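Long-range contacts in replication initiation and membrane attachment protein (Geobacillus stearothermophilus 10, PDB 5WTN), which probably acts in the primosome at the initiation of DNA replication and assembles as a tetramer: residues R159-V164 / A197-D202; F165-A170 / L236-G241; L201-F206 / A232-A237; R223-K228 / Y259-D264; Y240-L245 / R271-L276. All blocks are in the same frame, centred on the assembly; numbering follows the deposited sequence.

Contact 1. Residues R159-V164 / A197-D202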
# COMPACT_ATOMS: atom_id res chain seq x y z
N ARG A 159 3.54 6.43 29.20
CA ARG A 159 2.39 6.20 30.09
C ARG A 159 1.68 4.87 29.82
O ARG A 159 1.67 4.37 28.68
CB ARG A 159 1.35 7.33 30.01
CG ARG A 159 1.85 8.73 30.36
CD ARG A 159 2.67 8.77 31.66
NE ARG A 159 2.51 10.06 32.35
CZ ARG A 159 3.10 11.19 31.98
NH1 ARG A 159 3.92 11.22 30.93
NH2 ARG A 159 2.88 12.31 32.66
N SER A 160 1.07 4.31 30.87
CA SER A 160 0.28 3.09 30.77
C SER A 160 -1.17 3.44 30.49
O SER A 160 -1.54 4.60 30.42
CB SER A 160 0.36 2.33 32.09
OG SER A 160 -0.28 3.07 33.12
N PHE A 161 -2.00 2.42 30.33
CA PHE A 161 -3.41 2.63 30.01
C PHE A 161 -4.08 3.27 31.21
O PHE A 161 -4.87 4.20 31.08
CB PHE A 161 -4.06 1.29 29.70
CG PHE A 161 -5.41 1.40 29.05
CD1 PHE A 161 -5.54 1.28 27.66
CD2 PHE A 161 -6.56 1.60 29.80
CE1 PHE A 161 -6.78 1.37 27.04
CE2 PHE A 161 -7.80 1.69 29.18
CZ PHE A 161 -7.92 1.57 27.79
N SER A 162 -3.75 2.76 32.40
CA SER A 162 -4.37 3.19 33.65
C SER A 162 -3.96 4.61 34.02
O SER A 162 -4.71 5.32 34.69
CB SER A 162 -4.01 2.22 34.76
OG SER A 162 -2.63 1.89 34.72
N ASP A 163 -2.76 5.02 33.58
CA ASP A 163 -2.28 6.39 33.76
C ASP A 163 -3.16 7.41 33.03
O ASP A 163 -3.42 8.47 33.56
CB ASP A 163 -0.83 6.53 33.26
CG ASP A 163 0.20 5.93 34.24
OD1 ASP A 163 -0.18 5.58 35.38
OD2 ASP A 163 1.40 5.82 33.86
N VAL A 164 -3.54 7.09 31.80
CA VAL A 164 -4.25 8.01 30.90
C VAL A 164 -5.77 7.86 30.83
O VAL A 164 -6.47 8.74 30.32
CB VAL A 164 -3.68 7.83 29.47
CG1 VAL A 164 -4.13 8.93 28.52
CG2 VAL A 164 -2.18 7.82 29.56
N ALA A 197 1.15 -3.59 19.29
CA ALA A 197 0.98 -2.72 20.46
C ALA A 197 0.42 -3.48 21.66
O ALA A 197 -0.72 -3.97 21.65
CB ALA A 197 0.03 -1.56 20.10
N SER A 198 1.17 -3.51 22.75
CA SER A 198 0.64 -4.18 23.90
C SER A 198 0.46 -3.09 24.91
O SER A 198 1.44 -2.63 25.50
CB SER A 198 1.63 -5.22 24.40
OG SER A 198 2.04 -6.06 23.33
N TYR A 199 -0.78 -2.68 25.14
CA TYR A 199 -1.01 -1.71 26.19
C TYR A 199 -0.75 -2.42 27.52
O TYR A 199 -0.80 -3.66 27.58
CB TYR A 199 -2.40 -1.07 26.10
CG TYR A 199 -3.58 -1.96 26.41
CD1 TYR A 199 -3.84 -2.38 27.70
CD2 TYR A 199 -4.47 -2.35 25.41
CE1 TYR A 199 -4.93 -3.19 28.00
CE2 TYR A 199 -5.56 -3.16 25.70
CZ TYR A 199 -5.78 -3.57 26.99
OH TYR A 199 -6.86 -4.38 27.30
N VAL A 200 -0.46 -1.65 28.57
CA VAL A 200 -0.26 -2.25 29.89
C VAL A 200 -1.09 -1.53 30.93
O VAL A 200 -1.45 -0.37 30.74
CB VAL A 200 1.22 -2.26 30.33
CG1 VAL A 200 1.97 -3.39 29.64
CG2 VAL A 200 1.87 -0.92 30.05
N LEU A 201 -1.41 -2.24 32.02
CA LEU A 201 -2.12 -1.64 33.14
C LEU A 201 -1.25 -1.77 34.37
O LEU A 201 -0.61 -2.80 34.57
CB LEU A 201 -3.45 -2.33 33.41
CG LEU A 201 -4.63 -2.24 32.43
CD1 LEU A 201 -5.65 -3.32 32.77
CD2 LEU A 201 -5.29 -0.87 32.46
N ASP A 202 -1.22 -0.74 35.20
CA ASP A 202 -0.46 -0.78 36.44
C ASP A 202 -1.06 -1.80 37.41
O ASP A 202 -2.27 -1.79 37.65
CB ASP A 202 -0.41 0.60 37.10
CG ASP A 202 0.91 0.86 37.80
OD1 ASP A 202 1.95 0.87 37.12
OD2 ASP A 202 0.90 1.07 39.03
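Ser162 OG takes part in two hydrogen bonds. It accepts from Asp202 N at 3.0 Å with a nearly straight N-H...O angle of 172°, and it pairs with Ser160 OG, 3.1 Å away, where either hydroxyl could donate. With chi1 at 44°, OG lies between the backbone N and the carbonyl carbon of Ser162, which turns it to where Asp202 N and Ser160 OG both meet it. An alanine here would probably leave Asp202 N without its acceptor and Ser160 OG without this hydroxyl partner. The second bond across the contact is backbone only, from Phe161 N to Val200 O at 2.9 Å. The apolar side belongs to Phe161: Leu201 CD2 lies 3.7 Å from Phe161 CB, while Phe161 CD1 sits over one face of the Tyr199 ring toward its rim, with the ring planes at 43°. Tyr199 OH reaches Asp121 of the second subunit. With Ser160 at the N-cap, the arrangement is characteristic of a loop docked on a helix N-terminus, here beside a subunit interface.

Contact 2. Residues F165-A170 / L236-G241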
# COMPACT_ATOMS: atom_id res chain seq x y z
N PHE A 165 -6.29 6.76 31.37
CA PHE A 165 -7.70 6.41 31.16
C PHE A 165 -8.36 5.86 32.41
O PHE A 165 -7.69 5.32 33.30
CB PHE A 165 -7.82 5.34 30.08
CG PHE A 165 -7.46 5.81 28.71
CD1 PHE A 165 -8.29 6.69 28.02
CD2 PHE A 165 -6.29 5.35 28.08
CE1 PHE A 165 -7.96 7.12 26.74
CE2 PHE A 165 -5.94 5.78 26.78
CZ PHE A 165 -6.78 6.66 26.11
N SER A 166 -9.68 5.97 32.47
CA SER A 166 -10.48 5.32 33.51
C SER A 166 -11.76 4.73 32.92
O SER A 166 -12.18 5.11 31.83
CB SER A 166 -10.83 6.31 34.63
OG SER A 166 -9.72 6.52 35.49
N ALA A 167 -12.37 3.79 33.64
CA ALA A 167 -13.60 3.16 33.17
C ALA A 167 -14.77 3.58 34.05
O ALA A 167 -14.70 3.53 35.28
CB ALA A 167 -13.46 1.64 33.18
N VAL A 168 -15.87 4.01 33.42
CA VAL A 168 -17.05 4.37 34.19
C VAL A 168 -18.31 3.83 33.53
O VAL A 168 -18.38 3.74 32.30
CB VAL A 168 -17.18 5.89 34.35
CG1 VAL A 168 -16.10 6.41 35.28
CG2 VAL A 168 -17.10 6.57 33.00
N PRO A 169 -19.29 3.44 34.35
CA PRO A 169 -20.60 3.01 33.83
C PRO A 169 -21.34 4.14 33.10
O PRO A 169 -21.30 5.29 33.55
CB PRO A 169 -21.36 2.63 35.10
CG PRO A 169 -20.28 2.20 36.05
CD PRO A 169 -19.15 3.15 35.79
N ALA A 170 -21.98 3.81 31.98
CA ALA A 170 -22.82 4.74 31.21
C ALA A 170 -24.28 4.66 31.67
O ALA A 170 -24.56 4.13 32.75
CB ALA A 170 -22.71 4.45 29.72
N LEU A 236 -9.97 -7.25 33.75
CA LEU A 236 -11.35 -7.44 34.16
C LEU A 236 -11.70 -6.50 35.32
O LEU A 236 -12.72 -5.80 35.30
CB LEU A 236 -11.58 -8.89 34.53
CG LEU A 236 -11.62 -9.76 33.27
CD1 LEU A 236 -11.66 -11.25 33.62
CD2 LEU A 236 -12.81 -9.36 32.41
N ALA A 237 -10.82 -6.46 36.31
CA ALA A 237 -10.98 -5.58 37.46
C ALA A 237 -11.06 -4.13 37.03
O ALA A 237 -11.86 -3.36 37.55
CB ALA A 237 -9.82 -5.77 38.42
N PHE A 238 -10.21 -3.75 36.08
CA PHE A 238 -10.13 -2.36 35.69
C PHE A 238 -11.34 -1.98 34.86
O PHE A 238 -11.95 -0.93 35.05
CB PHE A 238 -8.85 -2.11 34.90
CG PHE A 238 -8.78 -0.75 34.27
CD1 PHE A 238 -8.17 0.31 34.93
CD2 PHE A 238 -9.33 -0.52 33.01
CE1 PHE A 238 -8.12 1.57 34.33
CE2 PHE A 238 -9.29 0.73 32.42
CZ PHE A 238 -8.68 1.77 33.07
N LEU A 239 -11.68 -2.84 33.90
CA LEU A 239 -12.79 -2.59 32.99
C LEU A 239 -14.12 -2.55 33.74
O LEU A 239 -14.94 -1.68 33.48
CB LEU A 239 -12.83 -3.67 31.91
CG LEU A 239 -14.04 -3.64 30.97
CD1 LEU A 239 -13.96 -2.45 30.07
CD2 LEU A 239 -14.15 -4.91 30.15
N TYR A 240 -14.33 -3.51 34.64
CA TYR A 240 -15.59 -3.66 35.36
C TYR A 240 -15.67 -3.15 36.82
O TYR A 240 -16.75 -3.19 37.43
CB TYR A 240 -15.98 -5.13 35.31
CG TYR A 240 -16.31 -5.60 33.91
CD1 TYR A 240 -17.23 -4.92 33.14
CD2 TYR A 240 -15.69 -6.71 33.37
CE1 TYR A 240 -17.55 -5.35 31.86
CE2 TYR A 240 -15.99 -7.14 32.09
CZ TYR A 240 -16.93 -6.45 31.34
OH TYR A 240 -17.25 -6.86 30.05
N GLY A 241 -14.55 -2.69 37.38
CA GLY A 241 -14.54 -2.20 38.74
C GLY A 241 -14.76 -3.27 39.80
O GLY A 241 -15.23 -2.99 40.91
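Ala167 and Phe238 carry most of this contact, and the evidence is van der Waals, since no hydrogen bond crosses between residues 165-170 and 236-241. The first group of contacts sets a methyl against main-chain oxygens: Ala167 CB lies 3.5 Å from Phe238 O and 3.6 Å from Leu239 O, near the C-terminal end of the helix. The CA atoms of Ala167 and Leu239 are 5.8 Å apart, a close backbone approach that the small alanine side chain permits.

Topologically, this is a strand laid over a helix end. The axes of 165-169 and 236-240 approach to 7.7 Å at an angle of 58°, and the strand pairs with 283-287 in a two-stranded antiparallel sheet through backbone bonds of Ser166 with Val286 and Val168 with Arg284.

The second group involves an aromatic edge. Phe238 CG is anti to its backbone N (chi1 171°), and the far end of the ring approaches the strand backbone. Phe165 O lies at the ring edge, near its plane, 3.7 Å from Phe238 CZ. The same CZ is 4.0 Å from Ser166 CA, which comes in obliquely.

Side-chain packing proper is slight, with Ala167 CB 4.3 Å from Phe238 CE2. Phe238 also packs on Leu201 and Val205 of its own chain and on Met123 of the second subunit, and Leu239 packs on Phe127 of that subunit.

Contact 3. Residues L201-F206 / A232-A237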
# COMPACT_ATOMS: atom_id res chain seq x y z
N LEU A 201 -1.41 -2.24 32.02
CA LEU A 201 -2.12 -1.64 33.14
C LEU A 201 -1.25 -1.77 34.37
O LEU A 201 -0.61 -2.80 34.57
CB LEU A 201 -3.45 -2.33 33.41
CG LEU A 201 -4.63 -2.24 32.43
CD1 LEU A 201 -5.65 -3.32 32.77
CD2 LEU A 201 -5.29 -0.87 32.46
N ASP A 202 -1.22 -0.74 35.20
CA ASP A 202 -0.46 -0.78 36.44
C ASP A 202 -1.06 -1.80 37.41
O ASP A 202 -2.27 -1.79 37.65
CB ASP A 202 -0.41 0.60 37.10
CG ASP A 202 0.91 0.86 37.80
OD1 ASP A 202 1.95 0.87 37.12
OD2 ASP A 202 0.90 1.07 39.03
N ASP A 203 -0.23 -2.69 37.94
CA ASP A 203 -0.71 -3.73 38.85
C ASP A 203 -1.51 -3.12 40.00
O ASP A 203 -2.22 -3.84 40.71
CB ASP A 203 0.46 -4.58 39.37
CG ASP A 203 0.90 -5.64 38.38
OD1 ASP A 203 1.66 -6.55 38.77
OD2 ASP A 203 0.47 -5.56 37.20
N GLY A 204 -1.42 -1.80 40.15
CA GLY A 204 -2.16 -1.08 41.16
C GLY A 204 -3.65 -0.94 40.88
O GLY A 204 -4.41 -0.53 41.76
N VAL A 205 -4.08 -1.26 39.66
CA VAL A 205 -5.51 -1.20 39.36
C VAL A 205 -6.33 -2.23 40.16
O VAL A 205 -7.55 -2.14 40.25
CB VAL A 205 -5.82 -1.37 37.84
CG1 VAL A 205 -5.08 -0.33 37.00
CG2 VAL A 205 -5.47 -2.77 37.37
N PHE A 206 -5.63 -3.23 40.71
CA PHE A 206 -6.27 -4.33 41.43
C PHE A 206 -5.42 -4.82 42.59
O PHE A 206 -4.21 -5.00 42.44
CB PHE A 206 -6.49 -5.50 40.46
CG PHE A 206 -7.13 -6.71 41.10
CD1 PHE A 206 -8.50 -6.74 41.34
CD2 PHE A 206 -6.37 -7.80 41.46
CE1 PHE A 206 -9.09 -7.83 41.92
CE2 PHE A 206 -6.96 -8.91 42.06
CZ PHE A 206 -8.32 -8.92 42.29
N ALA A 232 -5.23 -11.12 32.86
CA ALA A 232 -6.66 -11.11 32.55
C ALA A 232 -7.46 -10.53 33.70
O ALA A 232 -8.40 -9.75 33.50
CB ALA A 232 -7.12 -12.51 32.24
N ILE A 233 -7.09 -10.94 34.90
CA ILE A 233 -7.72 -10.43 36.11
C ILE A 233 -7.64 -8.91 36.16
O ILE A 233 -8.65 -8.25 36.36
CB ILE A 233 -7.06 -11.04 37.35
CG1 ILE A 233 -7.52 -12.49 37.53
CG2 ILE A 233 -7.35 -10.20 38.59
CD1 ILE A 233 -6.99 -13.15 38.77
N LYS A 234 -6.44 -8.39 35.95
CA LYS A 234 -6.17 -6.96 35.90
C LYS A 234 -7.14 -6.24 34.97
O LYS A 234 -7.75 -5.25 35.35
CB LYS A 234 -4.73 -6.72 35.42
CG LYS A 234 -3.74 -6.33 36.51
CD LYS A 234 -2.29 -6.55 36.06
CE LYS A 234 -1.85 -5.62 34.93
NZ LYS A 234 -0.66 -6.12 34.15
N LYS A 235 -7.30 -6.75 33.75
CA LYS A 235 -8.13 -6.06 32.76
C LYS A 235 -9.57 -6.12 33.19
O LYS A 235 -10.31 -5.16 33.00
CB LYS A 235 -7.97 -6.69 31.38
CG LYS A 235 -6.54 -6.88 30.93
CD LYS A 235 -6.45 -6.92 29.41
CE LYS A 235 -5.02 -7.09 28.91
NZ LYS A 235 -5.01 -7.51 27.48
N LEU A 236 -9.97 -7.25 33.75
CA LEU A 236 -11.35 -7.44 34.16
C LEU A 236 -11.70 -6.50 35.32
O LEU A 236 -12.72 -5.80 35.30
CB LEU A 236 -11.58 -8.89 34.53
CG LEU A 236 -11.62 -9.76 33.27
CD1 LEU A 236 -11.66 -11.25 33.62
CD2 LEU A 236 -12.81 -9.36 32.41
N ALA A 237 -10.82 -6.46 36.31
CA ALA A 237 -10.98 -5.58 37.46
C ALA A 237 -11.06 -4.13 37.03
O ALA A 237 -11.86 -3.36 37.55
CB ALA A 237 -9.82 -5.77 38.42
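Lys234 meets three residues of 201-206 and has by far the most surface buried here, 112 Å². Its chain bends at chi3 (67°), which turns CE out of the extended line, and CE comes to lie 4.0 Å from Leu201 CB. NZ forms a salt bridge with Asp203 OD2 at 3.3 Å, the two side chains passing each other at a slant. The other carboxylate oxygen, Asp203 OD1, is bridged to Lys230, so two lysines of one helix share this acid and would probably favour its charged form. Lower on the lysine, CG lies 4.1 Å from Val205 CG2, with the side chains roughly perpendicular.

Phe206 is gripped by two helix residues. Ile233 CG2 stands over one face of the ring, 3.9 Å from its centroid and 19° off the normal, a CH-pi contact. Ala237 CB approaches the ring obliquely near CD1. Phe208 meets Phe206 edge-to-face, and Phe211 adds another ring.

Leu201 sends CD1 to within 3.7 Å of Lys235 CA, covering the helix backbone beside Lys234. The ammonium of Lys235 is turned to another partner, Asp121 of the second subunit.

The result is a loop with a short 3-10 turn, 203-205, packed along helix 227-240 with a charged outer margin. At its end the buried Phe206 ring lies between helix 227-240 and the start of helix 208-217, into which the loop leads.

Contact 4. Residues R223-K228 / Y259-D264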
# COMPACT_ATOMS: atom_id res chain seq x y z
N ARG A 223 0.28 -20.71 42.40
CA ARG A 223 0.68 -21.19 41.08
C ARG A 223 -0.48 -21.20 40.09
O ARG A 223 -0.27 -21.18 38.88
CB ARG A 223 1.25 -22.61 41.20
CG ARG A 223 2.21 -22.83 42.37
CD ARG A 223 2.33 -24.32 42.72
NE ARG A 223 2.18 -25.18 41.55
CZ ARG A 223 3.19 -25.56 40.75
NH1 ARG A 223 4.43 -25.17 41.00
NH2 ARG A 223 2.94 -26.35 39.70
N ALA A 224 -1.71 -21.26 40.60
CA ALA A 224 -2.89 -21.34 39.74
C ALA A 224 -3.08 -20.08 38.92
O ALA A 224 -3.57 -20.12 37.79
CB ALA A 224 -4.15 -21.60 40.54
N VAL A 225 -2.65 -18.95 39.48
CA VAL A 225 -2.79 -17.71 38.77
C VAL A 225 -1.51 -17.53 37.96
O VAL A 225 -0.43 -17.25 38.49
CB VAL A 225 -2.97 -16.55 39.74
CG1 VAL A 225 -2.96 -15.23 39.00
CG2 VAL A 225 -4.25 -16.73 40.50
N THR A 226 -1.66 -17.69 36.65
CA THR A 226 -0.54 -17.63 35.75
C THR A 226 -0.38 -16.17 35.34
O THR A 226 -1.18 -15.33 35.74
CB THR A 226 -0.82 -18.50 34.51
OG1 THR A 226 -2.06 -18.10 33.92
CG2 THR A 226 -0.91 -19.96 34.92
N ALA A 227 0.64 -15.87 34.55
CA ALA A 227 0.82 -14.51 34.10
C ALA A 227 -0.35 -14.16 33.20
O ALA A 227 -0.86 -13.04 33.24
CB ALA A 227 2.12 -14.38 33.34
N LYS A 228 -0.78 -15.12 32.39
CA LYS A 228 -1.85 -14.85 31.45
C LYS A 228 -3.16 -14.59 32.20
O LYS A 228 -3.97 -13.75 31.78
CB LYS A 228 -1.95 -15.98 30.42
CG LYS A 228 -0.60 -16.31 29.76
CD LYS A 228 -0.77 -16.98 28.38
CE LYS A 228 0.58 -17.25 27.69
NZ LYS A 228 0.44 -18.01 26.40
N TYR A 259 -7.11 -27.11 39.28
CA TYR A 259 -6.68 -25.76 39.63
C TYR A 259 -6.44 -24.83 38.43
O TYR A 259 -5.98 -23.70 38.59
CB TYR A 259 -5.55 -25.78 40.67
CG TYR A 259 -6.06 -26.19 42.03
CD1 TYR A 259 -5.78 -27.44 42.56
CD2 TYR A 259 -6.87 -25.33 42.77
CE1 TYR A 259 -6.27 -27.81 43.82
CE2 TYR A 259 -7.36 -25.69 44.02
CZ TYR A 259 -7.06 -26.93 44.54
OH TYR A 259 -7.56 -27.27 45.78
N HIS A 260 -6.69 -25.34 37.23
CA HIS A 260 -6.65 -24.51 36.03
C HIS A 260 -7.79 -23.49 35.99
O HIS A 260 -8.93 -23.80 36.30
CB HIS A 260 -6.74 -25.40 34.79
CG HIS A 260 -6.73 -24.64 33.50
ND1 HIS A 260 -7.86 -24.48 32.73
CD2 HIS A 260 -5.73 -24.02 32.83
CE1 HIS A 260 -7.56 -23.79 31.64
NE2 HIS A 260 -6.27 -23.50 31.68
N ILE A 261 -7.48 -22.26 35.59
CA ILE A 261 -8.51 -21.24 35.42
C ILE A 261 -8.72 -20.93 33.94
O ILE A 261 -7.79 -20.54 33.24
CB ILE A 261 -8.13 -19.96 36.15
CG1 ILE A 261 -7.93 -20.25 37.63
CG2 ILE A 261 -9.20 -18.89 35.97
CD1 ILE A 261 -7.39 -19.09 38.40
N ASP A 262 -9.95 -21.09 33.46
CA ASP A 262 -10.22 -20.80 32.07
C ASP A 262 -10.59 -19.34 31.94
O ASP A 262 -11.61 -18.89 32.49
CB ASP A 262 -11.33 -21.68 31.51
CG ASP A 262 -11.67 -21.34 30.08
OD1 ASP A 262 -10.75 -20.92 29.34
OD2 ASP A 262 -12.86 -21.48 29.70
N ILE A 263 -9.77 -18.59 31.22
CA ILE A 263 -9.93 -17.15 31.12
C ILE A 263 -11.20 -16.78 30.38
O ILE A 263 -11.87 -15.81 30.74
CB ILE A 263 -8.70 -16.52 30.46
CG1 ILE A 263 -7.47 -16.73 31.35
CG2 ILE A 263 -8.93 -15.05 30.22
CD1 ILE A 263 -6.21 -16.11 30.81
N ASP A 264 -11.53 -17.56 29.36
CA ASP A 264 -12.80 -17.41 28.65
C ASP A 264 -13.98 -17.46 29.63
O ASP A 264 -14.84 -16.58 29.61
CB ASP A 264 -12.95 -18.48 27.56
CG ASP A 264 -12.50 -17.99 26.17
OD1 ASP A 264 -11.65 -17.06 26.08
OD2 ASP A 264 -13.00 -18.54 25.16
O HOH W 1 -4.50 -21.71 36.13
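Ala224 and Tyr259 form the tighter end of this contact, with Ala224 CB 3.4 Å from Tyr259 O and the CA atoms of the two residues 5.8 Å apart; the ring of Tyr259 leads away from 223-228. Beside them Ile261 turns inward: its CD1 lies 4.0 Å from Ala224 O and, more loosely, 4.5 Å from Val225 CG2. Both Val225 and Ile261 are buried, and they reach further into the fold, Val225 toward Phe212 and Leu215 and Ile261 toward Val229.

The other end is looser. It touches through a single methyl, Ile263 CD1, which is just as close, 3.4 Å from Lys228 O. Around it the backbones diverge, the CA atoms of Lys228 and Ile263 being 8.4 Å apart, although the end-to-end directions of 224-228 and 259-263 differ by only 22°. The lysine chain runs extended from CG outward and leads away toward solvent.

A modelled water accepts from Ile261 N at 3.1 Å and donates to Ala224 O, and weakly to Tyr259 O; its very short distance to Ala224 O is doubtful at this resolution.

Each segment leads into a helix through its own N-cap, Thr226 OG1 bonding Val229 N and Asp262 OD1 accepting weakly from Asp264 N. Across the contact the chemistry is that of apolar groups set against backbone, with polar linkage through a water, and it includes no direct hydrogen bond and no salt bridge.

Contact 5. Residues Y240-L245 / R271-L276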
# COMPACT_ATOMS: atom_id res chain seq x y z
N TYR A 240 -14.33 -3.51 34.64
CA TYR A 240 -15.59 -3.66 35.36
C TYR A 240 -15.67 -3.15 36.82
O TYR A 240 -16.75 -3.19 37.43
CB TYR A 240 -15.98 -5.13 35.31
CG TYR A 240 -16.31 -5.60 33.91
CD1 TYR A 240 -17.23 -4.92 33.14
CD2 TYR A 240 -15.69 -6.71 33.37
CE1 TYR A 240 -17.55 -5.35 31.86
CE2 TYR A 240 -15.99 -7.14 32.09
CZ TYR A 240 -16.93 -6.45 31.34
OH TYR A 240 -17.25 -6.86 30.05
N GLY A 241 -14.55 -2.69 37.38
CA GLY A 241 -14.54 -2.20 38.74
C GLY A 241 -14.76 -3.27 39.80
O GLY A 241 -15.23 -2.99 40.91
N ILE A 242 -14.40 -4.50 39.47
CA ILE A 242 -14.59 -5.63 40.38
C ILE A 242 -13.59 -5.60 41.54
O ILE A 242 -12.38 -5.63 41.33
CB ILE A 242 -14.44 -6.98 39.62
CG1 ILE A 242 -15.39 -7.04 38.42
CG2 ILE A 242 -14.69 -8.16 40.54
CD1 ILE A 242 -15.24 -8.29 37.63
N PRO A 243 -14.10 -5.57 42.78
CA PRO A 243 -13.27 -5.67 44.00
C PRO A 243 -12.65 -7.06 44.17
O PRO A 243 -13.09 -8.00 43.50
CB PRO A 243 -14.27 -5.38 45.12
CG PRO A 243 -15.60 -5.70 44.54
CD PRO A 243 -15.52 -5.35 43.09
N PRO A 244 -11.62 -7.19 45.02
CA PRO A 244 -10.90 -8.47 45.17
C PRO A 244 -11.72 -9.62 45.74
O PRO A 244 -11.54 -10.74 45.28
CB PRO A 244 -9.75 -8.12 46.12
CG PRO A 244 -9.57 -6.65 45.97
CD PRO A 244 -10.96 -6.12 45.78
N LEU A 245 -12.56 -9.36 46.74
CA LEU A 245 -13.40 -10.42 47.31
C LEU A 245 -14.33 -10.96 46.24
O LEU A 245 -14.54 -12.17 46.15
CB LEU A 245 -14.23 -9.91 48.49
CG LEU A 245 -13.64 -10.20 49.88
CD1 LEU A 245 -14.63 -9.81 50.98
CD2 LEU A 245 -13.26 -11.68 49.98
N ARG A 271 -18.33 -10.45 32.97
CA ARG A 271 -19.34 -9.76 32.17
C ARG A 271 -20.73 -9.89 32.80
O ARG A 271 -21.51 -8.95 32.78
CB ARG A 271 -19.33 -10.27 30.71
CG ARG A 271 -20.49 -9.78 29.81
CD ARG A 271 -20.26 -10.02 28.29
NE ARG A 271 -19.57 -11.28 27.98
CZ ARG A 271 -18.31 -11.36 27.54
NH1 ARG A 271 -17.58 -10.26 27.35
NH2 ARG A 271 -17.76 -12.55 27.29
N GLU A 272 -21.01 -11.05 33.39
CA GLU A 272 -22.29 -11.29 34.05
C GLU A 272 -22.40 -10.45 35.33
O GLU A 272 -23.39 -9.75 35.55
CB GLU A 272 -22.43 -12.78 34.40
CG GLU A 272 -22.68 -13.71 33.20
CD GLU A 272 -22.62 -15.21 33.57
OE1 GLU A 272 -22.69 -15.54 34.78
OE2 GLU A 272 -22.50 -16.05 32.65
N TRP A 273 -21.39 -10.54 36.18
CA TRP A 273 -21.33 -9.77 37.42
C TRP A 273 -21.63 -8.30 37.17
O TRP A 273 -22.35 -7.67 37.94
CB TRP A 273 -19.94 -9.94 38.04
CG TRP A 273 -19.72 -9.27 39.37
CD1 TRP A 273 -19.79 -9.86 40.60
CD2 TRP A 273 -19.36 -7.89 39.60
NE1 TRP A 273 -19.51 -8.93 41.58
CE2 TRP A 273 -19.25 -7.72 41.00
CE3 TRP A 273 -19.14 -6.79 38.77
CZ2 TRP A 273 -18.91 -6.49 41.58
CZ3 TRP A 273 -18.81 -5.57 39.35
CH2 TRP A 273 -18.70 -5.43 40.74
N TYR A 274 -21.10 -7.75 36.08
CA TYR A 274 -21.29 -6.34 35.80
C TYR A 274 -22.74 -6.03 35.47
O TYR A 274 -23.27 -5.01 35.91
CB TYR A 274 -20.36 -5.90 34.67
CG TYR A 274 -20.22 -4.40 34.50
CD1 TYR A 274 -20.93 -3.72 33.51
CD2 TYR A 274 -19.36 -3.66 35.31
CE1 TYR A 274 -20.79 -2.35 33.34
CE2 TYR A 274 -19.20 -2.29 35.14
CZ TYR A 274 -19.93 -1.65 34.15
OH TYR A 274 -19.78 -0.29 33.98
N GLU A 275 -23.39 -6.91 34.70
CA GLU A 275 -24.80 -6.76 34.38
C GLU A 275 -25.68 -6.68 35.64
O GLU A 275 -26.66 -5.94 35.66
CB GLU A 275 -25.28 -7.89 33.48
CG GLU A 275 -24.57 -7.97 32.14
CD GLU A 275 -24.89 -9.26 31.39
OE1 GLU A 275 -25.84 -9.97 31.82
OE2 GLU A 275 -24.20 -9.56 30.38
N LEU A 276 -25.33 -7.43 36.68
CA LEU A 276 -26.10 -7.35 37.93
C LEU A 276 -25.85 -6.05 38.67
O LEU A 276 -26.79 -5.37 39.10
CB LEU A 276 -25.81 -8.54 38.86
CG LEU A 276 -26.22 -9.92 38.34
CD1 LEU A 276 -26.25 -10.94 39.47
CD2 LEU A 276 -27.55 -9.86 37.60
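Tyr240 and Tyr274 cross at about a right angle as side chains, yet their ring planes are inclined by only 47° and their centroids lie 4.9 Å apart. Tyr274 CG is anti to its backbone N (chi1 -166°), which sets the ring beside Tyr240. Tyr240 CD1 sits over one face of the Tyr274 ring, toward the rim, while Tyr240 O lies at that ring's edge, in its plane. The Tyr240 hydroxyl end reaches Arg271, OH lying 4.0 Å from CB. An alanine in place of Tyr240 would probably leave this part of the Tyr274 face uncovered and open a gap beside Arg271. Trp273 and Ile242 run antiparallel alongside one another: Ile242 CG1 stands over the six-membered ring, 4.1 Å from its centroid, a CH-pi contact. Pro243 CD comes obliquely to Trp273 CZ2 at 3.9 Å. The indole N-H is used elsewhere, by Glu246. Tyr240 closes helix 227-240, the turn through Pro243 opens helix 244-254, and both lie against helix 263-278, with Pro283 of strand 283-287 touching both tyrosines.

Contacts 1, 2 and 3 cluster, with centres 10 to 14 Å apart, around Leu201 and Phe238: Phe238 CE2 lies 3.7 Å from Phe161 CE2. Contact 5 adjoins contact 2 at about 10 Å, sharing Tyr240 and Gly241, whereas contact 4 lies about 22 Å from contacts 1 and 2, between centres. Helix 227-240 serves contacts 2, 3 and 4, and helix 263-278 serves contacts 4 and 5. Along the chain contacts 1 and 2 interleave, contact 3 begins where contact 1 ends, and contacts 4 and 5 interleave. Helix 227-240 thus meets the preceding strand and loop and the following helices. Contacts 1 to 3, and contact 5 through Tyr240, touch the second subunit, consistent with a part in the tetramer's subunit interface.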